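Histidinol-phosphatase (Listeria monocytogenes serotype 4b str. H7858, PDB 6NLR) probably removes the phosphate group from histidinol phosphate in histidine biosynthesis, as a PHP-family hydrolase with a site of three metal ions. Local coordinates at residues G150-A155 against Q190-D195; L157-G162 against S183-F188; R132-D135 against D140-E143; F199-E202 against F207-I210. All blocks are in the same frame, centred on the assembly; numbering follows the deposited sequence.

The four contacts lie within the PHP domain, whose family belongs to the TIM-barrel clan. Along the chain interaction 3 closes first. Interaction 2 is nested inside the loop closed by interaction 1, and interaction 4 follows. Interactions 1 and 2 share helix 152-168 and the loop leading to helix 201-217, and their centres lie about 10 Å apart. Interaction 3 lies about 11 Å from interaction 2, centre to centre, and ties strand 130-133 to helix 138-149. The centre of interaction 4, on helix 201-217, is about 11 Å from that of interaction 2 but about 22 Å from that of interaction 3. Interaction 2 is thus central, and its Leu-184 approaches a bound manganese ion.

Interaction 1: G150-A155 against Q190-D195; sequences GGFEQA and QFFGED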
loop_
_atom_site.group_PDB
_atom_site.type_symbol
_atom_site.label_atom_id
_atom_site.label_comp_id
_atom_site.label_asym_id
_atom_site.label_seq_id
_atom_site.Cartn_x
_atom_site.Cartn_y
_atom_site.Cartn_z
ATOM N N GLY A 150 12.010 8.969 -18.383
ATOM C CA GLY A 150 12.418 8.637 -19.758
ATOM C C GLY A 150 11.722 7.418 -20.342
ATOM O O GLY A 150 12.090 7.040 -21.427
ATOM N N GLY A 151 10.754 6.818 -19.655
ATOM C CA GLY A 151 10.026 5.652 -20.183
ATOM C C GLY A 151 9.551 4.737 -19.076
ATOM O O GLY A 151 9.896 4.958 -17.904
ATOM N N PHE A 152 8.771 3.737 -19.450
ATOM C CA PHE A 152 8.067 2.871 -18.477
ATOM C C PHE A 152 9.094 2.140 -17.619
ATOM O O PHE A 152 8.922 2.101 -16.384
ATOM C CB PHE A 152 7.102 1.911 -19.167
ATOM C CG PHE A 152 6.206 1.205 -18.185
ATOM C CD1 PHE A 152 5.030 1.801 -17.756
ATOM C CD2 PHE A 152 6.568 -0.030 -17.654
ATOM C CE1 PHE A 152 4.213 1.148 -16.843
ATOM C CE2 PHE A 152 5.749 -0.681 -16.753
ATOM C CZ PHE A 152 4.586 -0.085 -16.327
ATOM N N GLU A 153 10.148 1.611 -18.238
ATOM C CA GLU A 153 11.186 0.835 -17.509
ATOM C C GLU A 153 11.951 1.768 -16.554
ATOM O O GLU A 153 12.237 1.371 -15.393
ATOM C CB GLU A 153 12.134 0.118 -18.476
ATOM C CG GLU A 153 13.205 -0.634 -17.720
ATOM C CD GLU A 153 14.275 -1.341 -18.520
ATOM O OE1 GLU A 153 14.182 -1.323 -19.761
ATOM O OE2 GLU A 153 15.180 -1.942 -17.877
ATOM N N GLN A 154 12.329 2.951 -17.033
ATOM C CA GLN A 154 13.047 3.941 -16.186
ATOM C C GLN A 154 12.164 4.296 -14.971
ATOM O O GLN A 154 12.701 4.436 -13.868
ATOM C CB GLN A 154 13.437 5.164 -17.006
ATOM C CG GLN A 154 14.510 4.883 -18.054
ATOM C CD GLN A 154 13.926 4.624 -19.425
ATOM O OE1 GLN A 154 12.861 4.046 -19.576
ATOM N NE2 GLN A 154 14.600 5.090 -20.461
ATOM N N ALA A 155 10.847 4.408 -15.165
ATOM C CA ALA A 155 9.867 4.651 -14.083
ATOM C C ALA A 155 9.855 3.470 -13.110
ATOM O O ALA A 155 9.832 3.740 -11.878
ATOM C CB ALA A 155 8.493 4.919 -14.640
ATOM N N GLN A 190 -1.068 -1.326 -18.912
ATOM C CA GLN A 190 -1.635 -1.592 -20.260
ATOM C C GLN A 190 -1.737 -0.260 -21.016
ATOM O O GLN A 190 -1.714 -0.297 -22.243
ATOM C CB GLN A 190 -2.938 -2.386 -20.127
ATOM C CG GLN A 190 -2.781 -3.738 -19.392
ATOM C CD GLN A 190 -2.038 -4.913 -20.049
ATOM O OE1 GLN A 190 -1.477 -4.860 -21.165
ATOM N NE2 GLN A 190 -2.023 -6.036 -19.332
ATOM N N PHE A 191 -1.775 0.880 -20.317
ATOM C CA PHE A 191 -1.782 2.229 -20.949
ATOM C C PHE A 191 -0.471 2.419 -21.722
ATOM O O PHE A 191 -0.458 3.137 -22.726
ATOM C CB PHE A 191 -1.961 3.346 -19.924
ATOM C CG PHE A 191 -2.158 4.724 -20.522
ATOM C CD1 PHE A 191 -3.399 5.120 -21.002
ATOM C CD2 PHE A 191 -1.112 5.645 -20.552
ATOM C CE1 PHE A 191 -3.568 6.393 -21.533
ATOM C CE2 PHE A 191 -1.282 6.909 -21.102
ATOM C CZ PHE A 191 -2.515 7.285 -21.578
ATOM N N PHE A 192 0.592 1.743 -21.299
ATOM C CA PHE A 192 1.931 1.865 -21.920
ATOM C C PHE A 192 2.267 0.630 -22.753
ATOM O O PHE A 192 3.413 0.576 -23.214
ATOM C CB PHE A 192 2.980 2.094 -20.825
ATOM C CG PHE A 192 2.697 3.300 -19.976
ATOM C CD1 PHE A 192 1.907 3.203 -18.842
ATOM C CD2 PHE A 192 3.163 4.550 -20.365
ATOM C CE1 PHE A 192 1.615 4.333 -18.089
ATOM C CE2 PHE A 192 2.844 5.671 -19.627
ATOM C CZ PHE A 192 2.091 5.565 -18.484
ATOM N N GLY A 193 1.314 -0.302 -22.942
ATOM C CA GLY A 193 1.551 -1.518 -23.736
ATOM C C GLY A 193 2.562 -2.415 -23.040
ATOM O O GLY A 193 3.338 -3.110 -23.724
ATOM N N GLU A 194 2.531 -2.402 -21.710
ATOM C CA GLU A 194 3.434 -3.171 -20.834
ATOM C C GLU A 194 2.597 -4.174 -20.050
ATOM O O GLU A 194 1.368 -3.949 -19.863
ATOM C CB GLU A 194 4.138 -2.236 -19.851
ATOM C CG GLU A 194 5.132 -1.302 -20.509
ATOM C CD GLU A 194 6.426 -1.945 -20.970
ATOM O OE1 GLU A 194 6.625 -3.171 -20.728
ATOM O OE2 GLU A 194 7.203 -1.237 -21.636
ATOM N N ASP A 195 3.251 -5.254 -19.618
ATOM C CA ASP A 195 2.674 -6.306 -18.746
ATOM C C ASP A 195 3.854 -6.958 -17.999
ATOM O O ASP A 195 5.023 -6.525 -18.175
ATOM C CB ASP A 195 1.778 -7.245 -19.567
ATOM C CG ASP A 195 2.495 -7.984 -20.675
ATOM O OD1 ASP A 195 3.639 -8.446 -20.398
ATOM O OD2 ASP A 195 1.936 -8.087 -21.811
#
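Phe-152 carries this contact: its ring meets Glu-194 over one face and, nearer the CD1 rim and on the same side of the plane, Phe-192. The tight part is apolar. CG of Glu-194 lies over the ring face, toward the rim, and comes within 3.4 Å of Phe-152 CD2. This is a CH-pi contact, with CG 25° off the ring normal. The Glu-194 chain bends at chi2 and slides past the ring, and its carboxylate lies nearly parallel to it, 12° apart. The methylene groups therefore do the packing. Phe-192 meets another part of the same ring: Phe-152 CD1 is 3.6 Å from Phe-192 CG. The two rings meet obliquely, with planes 41° apart.

The looser side is the loop: Phe-192 and Glu-194 stay partly exposed, whereas Phe-152 is buried. Glu-194 OE1 also lies close to the like-charged Asp-198.

Gly-151 is the N-cap residue of helix 152-168, so Phe-152 opens its first turn. Gly-150, with positive phi, is the first residue past the end of helix 138-149. Phe-192 also touches Asn-142 and Val-146. The contact thus closes the loop after strand 178-179 against the start of helix 152-168, beside helix 138-149.

Interaction 2: L157-G162 against S183-F188; sequences LAYLEG and SLCQKF
Tyr-159 OH accepts a hydrogen bond from the backbone N of Leu-184 at 3.0 Å. The N-H points at the oxygen with an angle of 159°. The N of Ser-183 is also near, but its angle is too poor for a bond. With chi1 at 166°, the tyrosine ring lies opposite its own backbone N and reaches across to the loop. One face of that ring is covered by the backbone N of Cys-185, 3.9 Å above the plane and over the centre.

Leu-184 to Gln-186 form a short 3-10 turn in the loop after strand 178-179, and helix 152-168 packs on it through this tyrosine. In the PHP barrel this loop leads on to helix 201-217. It also borders the metal site: the side chain of Leu-184 is about 5 Å from a bound manganese ion and about 6 Å from a sulfate ion.

Cys-185 adds a sulfur-aromatic contact. Its SG lies between its own backbone N and carbonyl carbon and reaches Tyr-159 CD2 at 3.5 Å. The approach is oblique, 45° off the ring normal. Leu-184 CB packs 3.9 Å from Tyr-159 CZ, while Ile-134 touches the tyrosine from a neighbouring loop.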
loop_
_atom_site.group_PDB
_atom_site.type_symbol
_atom_site.label_atom_id
_atom_site.label_comp_id
_atom_site.label_asym_id
_atom_site.label_seq_id
_atom_site.Cartn_x
_atom_site.Cartn_y
_atom_site.Cartn_z
ATOM N N LEU A 157 12.313 1.441 -12.463
ATOM C CA LEU A 157 13.590 1.403 -11.712
ATOM C C LEU A 157 13.608 2.539 -10.677
ATOM O O LEU A 157 14.104 2.304 -9.554
ATOM C CB LEU A 157 14.758 1.478 -12.698
ATOM C CG LEU A 157 14.923 0.227 -13.550
ATOM C CD1 LEU A 157 15.842 0.459 -14.725
ATOM C CD2 LEU A 157 15.426 -0.896 -12.686
ATOM N N ALA A 158 13.061 3.715 -11.007
ATOM C CA ALA A 158 12.972 4.825 -10.025
ATOM C C ALA A 158 12.031 4.419 -8.873
ATOM O O ALA A 158 12.335 4.671 -7.693
ATOM C CB ALA A 158 12.508 6.062 -10.702
ATOM N N TYR A 159 10.925 3.775 -9.209
ATOM C CA TYR A 159 9.933 3.271 -8.222
ATOM C C TYR A 159 10.610 2.269 -7.280
ATOM O O TYR A 159 10.497 2.416 -6.022
ATOM C CB TYR A 159 8.733 2.666 -8.950
ATOM C CG TYR A 159 7.851 1.856 -8.046
ATOM C CD1 TYR A 159 6.935 2.481 -7.195
ATOM C CD2 TYR A 159 7.966 0.473 -7.998
ATOM C CE1 TYR A 159 6.149 1.740 -6.330
ATOM C CE2 TYR A 159 7.159 -0.277 -7.166
ATOM C CZ TYR A 159 6.265 0.352 -6.314
ATOM O OH TYR A 159 5.491 -0.413 -5.477
ATOM N N LEU A 160 11.310 1.285 -7.843
ATOM C CA LEU A 160 11.951 0.229 -7.018
ATOM C C LEU A 160 13.064 0.839 -6.152
ATOM O O LEU A 160 13.270 0.323 -5.037
ATOM C CB LEU A 160 12.454 -0.906 -7.910
ATOM C CG LEU A 160 11.348 -1.699 -8.591
ATOM C CD1 LEU A 160 11.928 -2.747 -9.523
ATOM C CD2 LEU A 160 10.450 -2.360 -7.575
ATOM N N GLU A 161 13.759 1.876 -6.617
ATOM C CA GLU A 161 14.767 2.568 -5.776
ATOM C C GLU A 161 14.047 3.161 -4.553
ATOM O O GLU A 161 14.585 3.047 -3.435
ATOM C CB GLU A 161 15.529 3.641 -6.555
ATOM C CG GLU A 161 16.496 4.444 -5.683
ATOM C CD GLU A 161 17.550 3.615 -4.946
ATOM O OE1 GLU A 161 17.991 2.560 -5.508
ATOM O OE2 GLU A 161 17.918 3.999 -3.801
ATOM N N GLY A 162 12.855 3.757 -4.748
ATOM C CA GLY A 162 12.022 4.286 -3.649
ATOM C C GLY A 162 11.623 3.188 -2.669
ATOM O O GLY A 162 11.658 3.422 -1.439
ATOM N N SER A 183 4.772 -3.617 -6.445
ATOM C CA SER A 183 4.880 -3.448 -7.918
ATOM C C SER A 183 3.822 -2.443 -8.392
ATOM O O SER A 183 3.239 -2.652 -9.496
ATOM C CB SER A 183 4.755 -4.777 -8.628
ATOM O OG SER A 183 3.486 -5.372 -8.359
ATOM N N LEU A 184 3.590 -1.392 -7.603
ATOM C CA LEU A 184 2.533 -0.377 -7.887
ATOM C C LEU A 184 2.855 0.364 -9.196
ATOM O O LEU A 184 1.941 0.951 -9.776
ATOM C CB LEU A 184 2.404 0.611 -6.722
ATOM C CG LEU A 184 1.179 1.535 -6.802
ATOM C CD1 LEU A 184 -0.110 0.742 -6.576
ATOM C CD2 LEU A 184 1.287 2.650 -5.777
ATOM N N CYS A 185 4.107 0.334 -9.640
ATOM C CA CYS A 185 4.564 0.848 -10.962
ATOM C C CYS A 185 3.865 0.106 -12.117
ATOM O O CYS A 185 3.977 0.607 -13.257
ATOM C CB CYS A 185 6.081 0.734 -11.094
ATOM S SG CYS A 185 6.739 -0.957 -10.921
ATOM N N GLN A 186 3.117 -0.970 -11.847
ATOM C CA GLN A 186 2.371 -1.743 -12.893
ATOM C C GLN A 186 0.879 -1.379 -12.919
ATOM O O GLN A 186 0.143 -1.955 -13.734
ATOM C CB GLN A 186 2.537 -3.255 -12.684
ATOM C CG GLN A 186 3.987 -3.705 -12.590
ATOM C CD GLN A 186 4.841 -3.306 -13.770
ATOM O OE1 GLN A 186 5.926 -2.743 -13.611
ATOM N NE2 GLN A 186 4.359 -3.595 -14.979
ATOM N N LYS A 187 0.431 -0.433 -12.091
ATOM C CA LYS A 187 -1.024 -0.149 -11.967
ATOM C C LYS A 187 -1.604 0.301 -13.313
ATOM O O LYS A 187 -2.774 -0.037 -13.572
ATOM C CB LYS A 187 -1.318 0.889 -10.889
ATOM C CG LYS A 187 -2.795 1.221 -10.755
ATOM C CD LYS A 187 -3.114 2.097 -9.589
ATOM C CE LYS A 187 -4.591 2.429 -9.487
ATOM N NZ LYS A 187 -4.813 3.270 -8.291
ATOM N N PHE A 188 -0.841 1.015 -14.161
ATOM C CA PHE A 188 -1.357 1.528 -15.462
ATOM C C PHE A 188 -0.614 0.875 -16.622
ATOM O O PHE A 188 -0.571 1.440 -17.735
ATOM C CB PHE A 188 -1.262 3.046 -15.474
ATOM C CG PHE A 188 -2.015 3.689 -14.340
ATOM C CD1 PHE A 188 -3.392 3.503 -14.194
ATOM C CD2 PHE A 188 -1.338 4.439 -13.398
ATOM C CE1 PHE A 188 -4.070 4.070 -13.127
ATOM C CE2 PHE A 188 -2.027 5.039 -12.359
ATOM C CZ PHE A 188 -3.381 4.849 -12.226
#

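Interaction 3: R132-D135 against D140-E143; sequences RSID and DYNE. Unlike the reference sequence in segment 132-135: Ile-134 (reference Leu).
Arg-132 and Asp-140 form a salt bridge, with Arg-132 NH2 3.0 Å from Asp-140 OD1. The hydrogen bond within it is bent, at 138°. NH2 meets the oxygen from above the carboxylate plane, 60° out of it, and the oxygen is itself tilted from the guanidinium plane. The Arg-132 chain curls through bends at chi2 and chi3, which sets NH2 beside Asp-140.

Beside this pair, Tyr-141 packs on the residues that leave the strand. Its CD1 is 3.3 Å from Ile-134 O. Its CE1 is 4.1 Å from Ile-134 CG2, and these two side chains lie alongside and point the same way. Ser-133 O is at the edge of the tyrosine ring.

Three waters form the next layer. Water 1 accepts from Arg-132 NE and Ser-133 N, and donates to Asp-140 OD2 at 2.6 Å. Water 2 bridges Ser-133 O and the same OD2. Water 3 joins Ser-133 O to Asp-140 O.

Further out, Asp-140 OD1 also accepts from Asp-54 N, and Arg-132 NH1 donates to Gln-128 O. Both partners of the salt bridge are therefore held by a second bond. At the strand end, Ser-133 OG accepts from Asp-135 N at 3.2 Å.

That last bond makes an ST turn, where the chain leaves strand 130-133. The whole is a strand-to-helix connection: an edge strand of the mixed sheet passes through a short loop into helix 138-149, which packs against the strand end through Asp-140 and Tyr-141.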
loop_
_atom_site.group_PDB
_atom_site.type_symbol
_atom_site.label_atom_id
_atom_site.label_comp_id
_atom_site.label_asym_id
_atom_site.label_seq_id
_atom_site.Cartn_x
_atom_site.Cartn_y
_atom_site.Cartn_z
ATOM N N ARG A 132 5.035 13.658 -7.493
ATOM C CA ARG A 132 3.979 13.190 -8.411
ATOM C C ARG A 132 3.476 11.831 -7.930
ATOM O O ARG A 132 4.224 11.071 -7.283
ATOM C CB ARG A 132 4.505 13.090 -9.842
ATOM C CG ARG A 132 4.970 14.399 -10.450
ATOM C CD ARG A 132 3.884 15.442 -10.562
ATOM N NE ARG A 132 2.827 15.014 -11.467
ATOM C CZ ARG A 132 2.613 15.496 -12.681
ATOM N NH1 ARG A 132 3.389 16.437 -13.208
ATOM N NH2 ARG A 132 1.612 15.014 -13.392
ATOM N N SER A 133 2.217 11.564 -8.216
ATOM C CA SER A 133 1.524 10.331 -7.784
ATOM C C SER A 133 1.862 9.189 -8.745
ATOM O O SER A 133 1.781 9.383 -9.958
ATOM C CB SER A 133 0.044 10.570 -7.726
ATOM O OG SER A 133 -0.639 9.357 -7.444
ATOM N N ILE A 134 2.147 8.018 -8.191
ATOM C CA ILE A 134 2.360 6.741 -8.918
ATOM C C ILE A 134 1.000 6.178 -9.357
ATOM O O ILE A 134 0.961 5.507 -10.406
ATOM C CB ILE A 134 3.117 5.749 -8.014
ATOM C CG1 ILE A 134 4.539 6.244 -7.745
ATOM C CG2 ILE A 134 3.094 4.340 -8.597
ATOM C CD1 ILE A 134 5.173 5.647 -6.510
ATOM N N ASP A 135 -0.075 6.436 -8.603
ATOM C CA ASP A 135 -1.303 5.593 -8.699
ATOM C C ASP A 135 -2.585 6.410 -8.925
ATOM O O ASP A 135 -3.643 5.812 -8.860
ATOM C CB ASP A 135 -1.425 4.684 -7.466
ATOM C CG ASP A 135 -1.594 5.404 -6.140
ATOM O OD1 ASP A 135 -1.442 6.625 -6.106
ATOM O OD2 ASP A 135 -1.875 4.730 -5.146
ATOM N N ASP A 140 -1.844 11.023 -15.640
ATOM C CA ASP A 140 -1.070 11.775 -14.634
ATOM C C ASP A 140 0.262 11.057 -14.410
ATOM O O ASP A 140 1.303 11.751 -14.285
ATOM C CB ASP A 140 -1.878 11.956 -13.356
ATOM C CG ASP A 140 -1.125 12.744 -12.317
ATOM O OD1 ASP A 140 -1.045 14.001 -12.479
ATOM O OD2 ASP A 140 -0.610 12.104 -11.382
ATOM N N TYR A 141 0.251 9.718 -14.420
ATOM C CA TYR A 141 1.479 8.894 -14.247
ATOM C C TYR A 141 2.401 9.088 -15.453
ATOM O O TYR A 141 3.629 9.207 -15.264
ATOM C CB TYR A 141 1.156 7.406 -14.070
ATOM C CG TYR A 141 2.331 6.524 -13.731
ATOM C CD1 TYR A 141 3.067 6.729 -12.580
ATOM C CD2 TYR A 141 2.707 5.471 -14.545
ATOM C CE1 TYR A 141 4.140 5.911 -12.244
ATOM C CE2 TYR A 141 3.770 4.633 -14.230
ATOM C CZ TYR A 141 4.492 4.859 -13.073
ATOM O OH TYR A 141 5.561 4.075 -12.758
ATOM N N ASN A 142 1.827 9.096 -16.655
ATOM C CA ASN A 142 2.563 9.357 -17.915
ATOM C C ASN A 142 3.275 10.712 -17.808
ATOM O O ASN A 142 4.494 10.763 -18.027
ATOM C CB ASN A 142 1.641 9.352 -19.136
ATOM C CG ASN A 142 2.437 9.439 -20.418
ATOM O OD1 ASN A 142 3.542 8.914 -20.501
ATOM N ND2 ASN A 142 1.893 10.092 -21.410
ATOM N N GLU A 143 2.517 11.776 -17.517
ATOM C CA GLU A 143 3.018 13.172 -17.605
ATOM C C GLU A 143 3.973 13.443 -16.444
ATOM O O GLU A 143 4.955 14.123 -16.662
ATOM C CB GLU A 143 1.856 14.160 -17.632
ATOM C CG GLU A 143 1.184 14.171 -18.987
ATOM C CD GLU A 143 -0.225 14.737 -19.021
ATOM O OE1 GLU A 143 -0.574 15.521 -18.101
ATOM O OE2 GLU A 143 -0.955 14.418 -19.989
HETATM O O HOH W 1 0.937 13.540 -9.804
HETATM O O HOH W 2 -0.804 9.296 -11.228
HETATM O O HOH W 3 2.674 11.250 -11.835
#

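Interaction 4: F199-E202 against F207-I210; sequences FSEE and FRVI
Two kinds of interaction join Phe-199 and Glu-201 to Phe-207 and Arg-208, one aromatic and one ionic. In the aromatic pair, Phe-199 CE2 and Phe-207 CE2 are 3.8 Å apart. The ring planes are near parallel, at 22°, but the rings are slid apart and barely overlap. Their centroids are 5.8 Å apart. The contact is therefore made by ring atoms near CE2 on each side. Phe-207 is the buried member. Phe-199 is partly exposed and also touches Gln-156 and Pro-239.

The ionic pair lies at the surface. Glu-201 OE2 accepts from Arg-208 NH2 at 2.8 Å in a nearly straight bond of 165°. The oxygen lies close to the guanidinium plane, at its edge, and is met nearly along its own C-O axis. Glu-201 starts out away from Arg-208, but its chain bends at chi2 (44°) and brings the carboxylate back. The stronger partner of Arg-208 is Glu-205, whose OE1 also forms a salt bridge with NH2; Glu-201 is the other carboxylate on this nitrogen.

A cap completes the polar contacts. Ser-200 OG accepts from Val-203 N at the helix start, and it also hydrogen-bonds to Glu-153 OE2 of helix 152-168.

The arrangement is the first two turns of a capped alpha-helix. Ser-200 is the N-cap of helix 201-217, and the Glu-201 to Arg-208 salt bridge runs seven residues along it.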
loop_
_atom_site.group_PDB
_atom_site.type_symbol
_atom_site.label_atom_id
_atom_site.label_comp_id
_atom_site.label_asym_id
_atom_site.label_seq_id
_atom_site.Cartn_x
_atom_site.Cartn_y
_atom_site.Cartn_z
ATOM N N PHE A 199 9.588 -8.069 -17.730
ATOM C CA PHE A 199 10.529 -7.365 -16.805
ATOM C C PHE A 199 11.960 -7.534 -17.328
ATOM O O PHE A 199 12.368 -8.667 -17.561
ATOM C CB PHE A 199 10.418 -7.885 -15.366
ATOM C CG PHE A 199 9.181 -7.467 -14.618
ATOM C CD1 PHE A 199 8.278 -6.552 -15.150
ATOM C CD2 PHE A 199 8.909 -7.987 -13.366
ATOM C CE1 PHE A 199 7.130 -6.183 -14.452
ATOM C CE2 PHE A 199 7.780 -7.600 -12.661
ATOM C CZ PHE A 199 6.891 -6.711 -13.208
ATOM N N SER A 200 12.681 -6.430 -17.517
ATOM C CA SER A 200 14.091 -6.418 -17.979
ATOM C C SER A 200 14.975 -7.064 -16.905
ATOM O O SER A 200 14.530 -7.179 -15.726
ATOM C CB SER A 200 14.551 -5.011 -18.230
ATOM O OG SER A 200 14.670 -4.342 -16.986
ATOM N N GLU A 201 16.183 -7.457 -17.285
ATOM C CA GLU A 201 17.142 -8.103 -16.360
ATOM C C GLU A 201 17.458 -7.124 -15.226
ATOM O O GLU A 201 17.537 -7.572 -14.069
ATOM C CB GLU A 201 18.394 -8.541 -17.121
ATOM C CG GLU A 201 19.393 -9.267 -16.246
ATOM C CD GLU A 201 18.770 -10.299 -15.311
ATOM O OE1 GLU A 201 18.128 -11.244 -15.838
ATOM O OE2 GLU A 201 18.856 -10.102 -14.049
ATOM N N GLU A 202 17.597 -5.843 -15.535
ATOM C CA GLU A 202 17.891 -4.797 -14.528
ATOM C C GLU A 202 16.733 -4.698 -13.520
ATOM O O GLU A 202 16.997 -4.600 -12.302
ATOM C CB GLU A 202 18.157 -3.447 -15.196
ATOM C CG GLU A 202 18.751 -2.448 -14.211
ATOM C CD GLU A 202 19.152 -1.100 -14.793
ATOM O OE1 GLU A 202 19.106 -0.948 -16.031
ATOM O OE2 GLU A 202 19.493 -0.205 -13.999
ATOM N N PHE A 207 14.578 -6.230 -8.036
ATOM C CA PHE A 207 13.643 -7.027 -7.204
ATOM C C PHE A 207 14.445 -7.998 -6.310
ATOM O O PHE A 207 14.099 -8.144 -5.133
ATOM C CB PHE A 207 12.603 -7.744 -8.055
ATOM C CG PHE A 207 11.356 -6.944 -8.333
ATOM C CD1 PHE A 207 10.514 -6.540 -7.304
ATOM C CD2 PHE A 207 10.982 -6.659 -9.637
ATOM C CE1 PHE A 207 9.331 -5.858 -7.564
ATOM C CE2 PHE A 207 9.805 -5.972 -9.902
ATOM C CZ PHE A 207 8.978 -5.572 -8.864
ATOM N N ARG A 208 15.497 -8.622 -6.826
ATOM C CA ARG A 208 16.285 -9.618 -6.046
ATOM C C ARG A 208 16.950 -8.901 -4.868
ATOM O O ARG A 208 16.911 -9.448 -3.751
ATOM C CB ARG A 208 17.318 -10.339 -6.916
ATOM C CG ARG A 208 16.687 -11.428 -7.776
ATOM C CD ARG A 208 17.663 -12.424 -8.378
ATOM N NE ARG A 208 18.541 -11.730 -9.308
ATOM C CZ ARG A 208 18.320 -11.574 -10.619
ATOM N NH1 ARG A 208 17.241 -12.070 -11.203
ATOM N NH2 ARG A 208 19.191 -10.900 -11.351
ATOM N N VAL A 209 17.503 -7.712 -5.117
ATOM C CA VAL A 209 18.178 -6.894 -4.068
ATOM C C VAL A 209 17.128 -6.541 -3.007
ATOM O O VAL A 209 17.412 -6.731 -1.803
ATOM C CB VAL A 209 18.857 -5.648 -4.676
ATOM C CG1 VAL A 209 19.238 -4.616 -3.618
ATOM C CG2 VAL A 209 20.088 -6.048 -5.482
ATOM N N ILE A 210 15.951 -6.066 -3.437
ATOM C CA ILE A 210 14.838 -5.681 -2.514
ATOM C C ILE A 210 14.427 -6.893 -1.682
ATOM O O ILE A 210 14.297 -6.725 -0.443
ATOM C CB ILE A 210 13.652 -5.079 -3.292
ATOM C CG1 ILE A 210 13.954 -3.642 -3.723
ATOM C CG2 ILE A 210 12.357 -5.175 -2.506
ATOM C CD1 ILE A 210 12.993 -3.132 -4.769
#